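Local atomic coordinates of trimethylamine-N-oxide reductase (Haemophilus influenzae, PDB entry 7L5I), a protein that probably reduces S- or N-oxides such as trimethylamine N-oxide at a molybdenum centre carried by two molybdopterin guanine dinucleotides. Residues Glu116-Val121 against Ala548-Val553; Gly398-Ser403 against Tyr519-Val524. All blocks are in the same frame, centred on the assembly; numbering follows the deposited sequence.

Contact 1 joins two helices through charge: an arginine from the last turn of helix 540-550 reaches a carboxylate and a leucine on helix 114-131, far out from the middle of the chain. Contact 2 sits nearer the middle, its centre about 35 Å from that of contact 1, and sets an irregular loop against a turn and the start of strand 523-527, using aliphatic side chains and one bridging water. Neither is fully buried; each combines a buried residue with more accessible ones. Strand 523-527 runs on to helix 540-550, the next regular element, so both contacts hold neighbouring parts of the chain against segments much earlier in the sequence.

Contact 1: residues Glu116-Val121 against Ala548-Val553; sequences EALDLV and AKRAGV
Arg550 sets its guanidinium against two consecutive residues of helix 114-131, meeting Asp119 with its edge and Leu118 with one face. The grip on Asp119 is side-on, with two nitrogens converging on a single oxygen. Arg550 NE makes the straighter bond, 2.9 Å to OD1 of Asp119 with 160° at the hydrogen, and meets that oxygen nearly in line with its C-O bond. The second, from Arg550 NH2 to the same OD1, is longer at 3.3 Å and comes from above the carboxylate plane. The two flat groups are turned 49° from each other and both bonds end on OD1, so this is not the coplanar, two-oxygen form of the salt bridge. Over the guanidinium centre lies the CB of Leu118, 3.5 Å from Arg550 CZ, while Leu118 CD1 reaches toward Arg550 NH1 at 3.9 Å.

The arginine comes from the last turn of helix 540-550, which closes in a Schellman motif with Gly552 at positive phi: Val553 N bonds back to Ala548 O at 2.9 Å and Gly552 N to Lys549 O. From there its chain, extended from CG to NE, reaches across to helix 114-131. One turn back, Glu546 forms a salt bridge with NH1, giving the guanidinium an acidic partner on each helix. Leu118 also packs on Glu546 and Leu547, and Ala117 and Val121 of the same helix rest on Leu502 and Ile500 of strand 500-503.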
ATOM      1  N   GLU A 116     -14.021  21.656 -24.557  1.00 15.60           N
ATOM      2  CA  GLU A 116     -15.220  21.769 -23.738  1.00 15.67           C
ATOM      3  C   GLU A 116     -14.978  21.252 -22.323  1.00 16.82           C
ATOM      4  O   GLU A 116     -15.396  21.883 -21.341  1.00 15.46           O
ATOM      5  CB  GLU A 116     -16.383  21.007 -24.392  1.00 19.20           C
ATOM      6  CG  GLU A 116     -17.638  20.938 -23.516  1.00 30.18           C
ATOM      7  CD  GLU A 116     -18.922  20.636 -24.301  1.00 46.27           C
ATOM      8  OE1 GLU A 116     -18.838  20.366 -25.524  1.00 51.60           O
ATOM      9  OE2 GLU A 116     -20.013  20.681 -23.671  1.00 34.09           O
ATOM     10  N   ALA A 117     -14.288  20.118 -22.199  1.00 15.26           N
ATOM     11  CA  ALA A 117     -14.042  19.537 -20.887  1.00 15.03           C
ATOM     12  C   ALA A 117     -13.132  20.404 -20.040  1.00 15.36           C
ATOM     13  O   ALA A 117     -13.391  20.600 -18.843  1.00 14.59           O
ATOM     14  CB  ALA A 117     -13.424  18.143 -21.044  1.00 17.63           C
ATOM     15  N   LEU A 118     -12.057  20.914 -20.638  1.00 13.24           N
ATOM     16  CA  LEU A 118     -11.105  21.735 -19.901  1.00 15.74           C
ATOM     17  C   LEU A 118     -11.714  23.062 -19.481  1.00 15.78           C
ATOM     18  O   LEU A 118     -11.454  23.541 -18.370  1.00 15.10           O
ATOM     19  CB  LEU A 118      -9.858  21.953 -20.742  1.00 13.13           C
ATOM     20  CG  LEU A 118      -9.118  20.644 -21.021  1.00 17.98           C
ATOM     21  CD1 LEU A 118      -8.094  20.883 -22.112  1.00 21.22           C
ATOM     22  CD2 LEU A 118      -8.454  20.064 -19.796  1.00 21.60           C
ATOM     23  N   ASP A 119     -12.515  23.682 -20.360  1.00 15.84           N
ATOM     24  CA  ASP A 119     -13.242  24.890 -19.987  1.00 17.42           C
ATOM     25  C   ASP A 119     -14.171  24.620 -18.793  1.00 15.59           C
ATOM     26  O   ASP A 119     -14.272  25.440 -17.872  1.00 16.31           O
ATOM     27  CB  ASP A 119     -14.071  25.407 -21.167  1.00 17.48           C
ATOM     28  CG  ASP A 119     -13.246  26.050 -22.274  1.00 23.76           C
ATOM     29  OD1 ASP A 119     -12.038  26.284 -22.123  1.00 26.59           O
ATOM     30  OD2 ASP A 119     -13.856  26.357 -23.330  1.00 26.96           O
ATOM     31  N   LEU A 120     -14.850  23.467 -18.798  1.00 14.60           N
ATOM     32  CA  LEU A 120     -15.772  23.122 -17.727  1.00 14.57           C
ATOM     33  C   LEU A 120     -15.040  22.874 -16.417  1.00 13.76           C
ATOM     34  O   LEU A 120     -15.489  23.338 -15.358  1.00 15.87           O
ATOM     35  CB  LEU A 120     -16.602  21.902 -18.120  1.00 15.16           C
ATOM     36  CG  LEU A 120     -17.689  21.450 -17.171  1.00 17.68           C
ATOM     37  CD1 LEU A 120     -18.774  22.518 -17.056  1.00 21.34           C
ATOM     38  CD2 LEU A 120     -18.273  20.127 -17.668  1.00 16.34           C
ATOM     39  N   VAL A 121     -13.930  22.135 -16.450  1.00 14.02           N
ATOM     40  CA  VAL A 121     -13.140  21.939 -15.233  1.00 13.47           C
ATOM     41  C   VAL A 121     -12.684  23.280 -14.683  1.00 13.44           C
ATOM     42  O   VAL A 121     -12.808  23.559 -13.483  1.00 13.25           O
ATOM     43  CB  VAL A 121     -11.938  21.029 -15.509  1.00 13.07           C
ATOM     44  CG1 VAL A 121     -11.007  21.002 -14.309  1.00 17.13           C
ATOM     45  CG2 VAL A 121     -12.390  19.623 -15.844  1.00 12.68           C
ATOM     46  N   ALA A 548      -3.643  25.040 -16.448  1.00 14.92           N
ATOM     47  CA  ALA A 548      -2.809  26.140 -15.963  1.00 14.69           C
ATOM     48  C   ALA A 548      -2.915  27.347 -16.890  1.00 17.43           C
ATOM     49  O   ALA A 548      -3.004  28.487 -16.432  1.00 16.83           O
ATOM     50  CB  ALA A 548      -1.360  25.684 -15.852  1.00 14.83           C
ATOM     51  N   LYS A 549      -2.924  27.098 -18.195  1.00 15.40           N
ATOM     52  CA  LYS A 549      -3.059  28.178 -19.159  1.00 17.56           C
ATOM     53  C   LYS A 549      -4.374  28.911 -18.979  1.00 16.75           C
ATOM     54  O   LYS A 549      -4.420  30.141 -19.036  1.00 17.55           O
ATOM     55  CB  LYS A 549      -2.963  27.619 -20.577  1.00 21.95           C
ATOM     56  CG  LYS A 549      -2.957  28.696 -21.650  1.00 30.09           C
ATOM     57  CD  LYS A 549      -3.221  28.120 -23.028  1.00 41.88           C
ATOM     58  CE  LYS A 549      -4.441  28.790 -23.655  1.00 77.13           C
ATOM     59  NZ  LYS A 549      -5.713  28.509 -22.908  1.00 64.84           N
ATOM     60  N   ARG A 550      -5.471  28.171 -18.779  1.00 17.22           N
ATOM     61  CA  ARG A 550      -6.746  28.833 -18.559  1.00 18.70           C
ATOM     62  C   ARG A 550      -6.742  29.664 -17.285  1.00 18.52           C
ATOM     63  O   ARG A 550      -7.505  30.633 -17.180  1.00 18.46           O
ATOM     64  CB  ARG A 550      -7.868  27.793 -18.522  1.00 16.42           C
ATOM     65  CG  ARG A 550      -8.136  27.188 -19.873  1.00 17.45           C
ATOM     66  CD  ARG A 550      -8.956  25.905 -19.784  1.00 19.21           C
ATOM     67  NE  ARG A 550      -9.479  25.535 -21.102  1.00 22.63           N
ATOM     68  CZ  ARG A 550      -8.760  25.003 -22.085  1.00 21.34           C
ATOM     69  NH1 ARG A 550      -7.472  24.736 -21.929  1.00 22.48           N
ATOM     70  NH2 ARG A 550      -9.356  24.721 -23.232  1.00 23.35           N
ATOM     71  N   ALA A 551      -5.905  29.306 -16.305  1.00 18.14           N
ATOM     72  CA  ALA A 551      -5.807  30.070 -15.066  1.00 17.65           C
ATOM     73  C   ALA A 551      -4.704  31.119 -15.101  1.00 18.19           C
ATOM     74  O   ALA A 551      -4.487  31.800 -14.095  1.00 22.26           O
ATOM     75  CB  ALA A 551      -5.557  29.131 -13.888  1.00 23.23           C
ATOM     76  N   GLY A 552      -3.981  31.231 -16.209  1.00 18.10           N
ATOM     77  CA  GLY A 552      -2.944  32.238 -16.328  1.00 22.57           C
ATOM     78  C   GLY A 552      -1.620  31.895 -15.689  1.00 24.12           C
ATOM     79  O   GLY A 552      -0.794  32.796 -15.510  1.00 23.37           O
ATOM     80  N   VAL A 553      -1.364  30.610 -15.370  1.00 15.78           N
ATOM     81  CA  VAL A 553      -0.148  30.242 -14.651  1.00 17.42           C
ATOM     82  C   VAL A 553       0.623  29.137 -15.373  1.00 18.73           C
ATOM     83  O   VAL A 553       1.314  28.330 -14.741  1.00 17.75           O
ATOM     84  CB  VAL A 553      -0.481  29.824 -13.205  1.00 19.98           C
ATOM     85  CG1 VAL A 553      -1.130  30.978 -12.419  1.00 20.17           C
ATOM     86  CG2 VAL A 553      -1.424  28.631 -13.187  1.00 17.42           C
TER

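Contact 2: residues Gly398-Ser403 against Tyr519-Val524; sequences GGIIGS and YSMMSV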
ATOM      1  N   GLY A 398      26.218   5.693  -6.221  1.00 17.94           N
ATOM      2  CA  GLY A 398      25.929   6.334  -7.482  1.00 18.93           C
ATOM      3  C   GLY A 398      25.282   7.671  -7.243  1.00 19.69           C
ATOM      4  O   GLY A 398      25.772   8.464  -6.438  1.00 21.18           O
ATOM      5  N   GLY A 399      24.176   7.917  -7.931  1.00 19.91           N
ATOM      6  CA  GLY A 399      23.399   9.130  -7.714  1.00 16.17           C
ATOM      7  C   GLY A 399      21.934   8.810  -7.897  1.00 17.45           C
ATOM      8  O   GLY A 399      21.570   7.752  -8.429  1.00 18.74           O
ATOM      9  N   ILE A 400      21.094   9.706  -7.394  1.00 19.38           N
ATOM     10  CA  ILE A 400      19.647   9.538  -7.429  1.00 18.30           C
ATOM     11  C   ILE A 400      19.061  10.658  -8.281  1.00 16.98           C
ATOM     12  O   ILE A 400      19.379  11.841  -8.078  1.00 14.72           O
ATOM     13  CB  ILE A 400      19.039   9.560  -6.015  1.00 21.49           C
ATOM     14  CG1 ILE A 400      19.622   8.427  -5.156  1.00 20.67           C
ATOM     15  CG2 ILE A 400      17.527   9.451  -6.103  1.00 22.54           C
ATOM     16  CD1 ILE A 400      19.251   8.550  -3.730  1.00 26.08           C
ATOM     17  N   ILE A 401      18.203  10.284  -9.233  1.00 14.81           N
ATOM     18  CA  ILE A 401      17.587  11.271 -10.105  1.00 13.50           C
ATOM     19  C   ILE A 401      16.595  12.133  -9.327  1.00 15.58           C
ATOM     20  O   ILE A 401      16.019  11.742  -8.302  1.00 15.13           O
ATOM     21  CB  ILE A 401      16.888  10.601 -11.304  1.00 13.74           C
ATOM     22  CG1 ILE A 401      15.730   9.726 -10.815  1.00 17.68           C
ATOM     23  CG2 ILE A 401      17.884   9.825 -12.153  1.00 16.65           C
ATOM     24  CD1 ILE A 401      14.951   9.084 -11.962  1.00 16.90           C
ATOM     25  N   GLY A 402      16.375  13.340  -9.851  1.00 12.68           N
ATOM     26  CA  GLY A 402      15.355  14.221  -9.336  1.00 17.91           C
ATOM     27  C   GLY A 402      13.968  13.822  -9.807  1.00 16.02           C
ATOM     28  O   GLY A 402      13.783  12.881 -10.590  1.00 15.00           O
ATOM     29  N   SER A 403      12.977  14.569  -9.321  1.00 15.97           N
ATOM     30  CA  SER A 403      11.576  14.340  -9.683  1.00 15.08           C
ATOM     31  C   SER A 403      10.800  15.648  -9.604  1.00 17.42           C
ATOM     32  O   SER A 403      11.194  16.598  -8.924  1.00 17.70           O
ATOM     33  CB  SER A 403      10.945  13.265  -8.780  1.00 24.25           C
ATOM     34  OG  SER A 403      10.953  13.645  -7.418  1.00 32.82           O
ATOM     35  N   TYR A 519      15.359   0.891  -2.253  1.00 15.18           N
ATOM     36  CA  TYR A 519      16.458   1.208  -1.341  1.00 14.94           C
ATOM     37  C   TYR A 519      17.823   1.062  -1.976  1.00 14.44           C
ATOM     38  O   TYR A 519      18.744   1.815  -1.620  1.00 16.75           O
ATOM     39  CB  TYR A 519      16.372   0.311  -0.100  1.00 14.89           C
ATOM     40  CG  TYR A 519      15.062   0.483   0.617  1.00 12.61           C
ATOM     41  CD1 TYR A 519      14.895   1.481   1.552  1.00 14.03           C
ATOM     42  CD2 TYR A 519      13.966  -0.328   0.333  1.00 14.38           C
ATOM     43  CE1 TYR A 519      13.691   1.659   2.235  1.00 17.11           C
ATOM     44  CE2 TYR A 519      12.745  -0.143   1.004  1.00 15.08           C
ATOM     45  CZ  TYR A 519      12.615   0.865   1.947  1.00 12.42           C
ATOM     46  OH  TYR A 519      11.433   1.064   2.649  1.00 14.85           O
ATOM     47  N   SER A 520      17.989   0.105  -2.875  1.00 14.30           N
ATOM     48  CA  SER A 520      19.302  -0.111  -3.474  1.00 11.98           C
ATOM     49  C   SER A 520      19.719   1.071  -4.322  1.00 15.71           C
ATOM     50  O   SER A 520      20.911   1.399  -4.381  1.00 15.29           O
ATOM     51  CB  SER A 520      19.281  -1.378  -4.337  1.00 15.63           C
ATOM     52  OG  SER A 520      18.431  -1.198  -5.443  1.00 17.70           O
ATOM     53  N   MET A 521      18.758   1.718  -4.973  1.00 16.92           N
ATOM     54  CA  MET A 521      19.038   2.744  -5.955  1.00 15.55           C
ATOM     55  C   MET A 521      20.089   2.270  -6.952  1.00 16.84           C
ATOM     56  O   MET A 521      20.986   3.022  -7.333  1.00 17.21           O
ATOM     57  CB  MET A 521      19.491   4.033  -5.273  1.00 16.56           C
ATOM     58  CG  MET A 521      18.553   4.496  -4.211  1.00 24.45           C
ATOM     59  SD  MET A 521      16.853   4.575  -4.852  1.00 39.47           S
ATOM     60  CE  MET A 521      16.840   6.204  -5.452  1.00 34.70           C
ATOM     61  N   MET A 522      19.983   1.014  -7.387  1.00 13.96           N
ATOM     62  CA  MET A 522      21.091   0.386  -8.087  1.00 12.01           C
ATOM     63  C   MET A 522      21.105   0.638  -9.595  1.00 17.66           C
ATOM     64  O   MET A 522      22.073   0.243 -10.253  1.00 16.99           O
ATOM     65  CB  MET A 522      21.090  -1.120  -7.833  1.00 16.40           C
ATOM     66  CG  MET A 522      19.902  -1.792  -8.375  1.00 17.47           C
ATOM     67  SD  MET A 522      20.116  -3.577  -8.334  1.00 37.35           S
ATOM     68  CE  MET A 522      20.496  -3.809  -6.643  1.00 25.55           C
ATOM     69  N   SER A 523      20.078   1.278 -10.148  1.00 12.95           N
ATOM     70  CA  SER A 523      20.071   1.588 -11.569  1.00 15.02           C
ATOM     71  C   SER A 523      19.197   2.803 -11.844  1.00 12.82           C
ATOM     72  O   SER A 523      18.222   3.059 -11.128  1.00 14.25           O
ATOM     73  CB  SER A 523      19.532   0.444 -12.439  1.00 17.53           C
ATOM     74  OG  SER A 523      20.068  -0.804 -12.043  1.00 22.74           O
ATOM     75  N   VAL A 524      19.529   3.509 -12.929  1.00 13.78           N
ATOM     76  CA  VAL A 524      18.637   4.472 -13.565  1.00 12.95           C
ATOM     77  C   VAL A 524      17.962   3.754 -14.725  1.00 13.46           C
ATOM     78  O   VAL A 524      18.637   3.198 -15.603  1.00 12.66           O
ATOM     79  CB  VAL A 524      19.385   5.712 -14.061  1.00 10.92           C
ATOM     80  CG1 VAL A 524      18.412   6.715 -14.638  1.00 14.83           C
ATOM     81  CG2 VAL A 524      20.175   6.304 -12.943  1.00 16.03           C
TER
HETATM   82  O   HOH W   1      22.280   5.458  -6.655  1.00 19.42           O
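Ile400 and Met521 meet at about a right angle, the methionine's terminal methyl pressed against the isoleucine's branches. Met521 CE lies 3.4 Å from Ile400 CG2, tighter than usual for two carbons, and 3.6 Å from CG1 of the same residue. What brings the methyl there is a chain folded twice, at chi2 (-51°) and again at chi3 (-89°), instead of reaching straight out. Both branches of Ile400 border the methyl, and Ile400 CD1 also approaches Met521 CG, at 4.1 Å.

Met521 occupies the turn between strands 512-517 and 523-527, antiparallel neighbours in a four-stranded mixed sheet, and its backbone is left-handed helical in phi and psi. The loop 398-403 runs past this hairpin, and one water links the two backbones by donating to Gly399 O (3.0 Å) and Met521 O (2.8 Å).

Farther along, Ile401 CG2 touches Val524 CG1 at 4.0 Å. A chi1 of 64° places CG2 of Ile401 anti to the carbonyl carbon, beside the backbone N, and this shorter branch is the one that meets Val524. Ile401 and Met521 both pack on Met515 of strand 512-517.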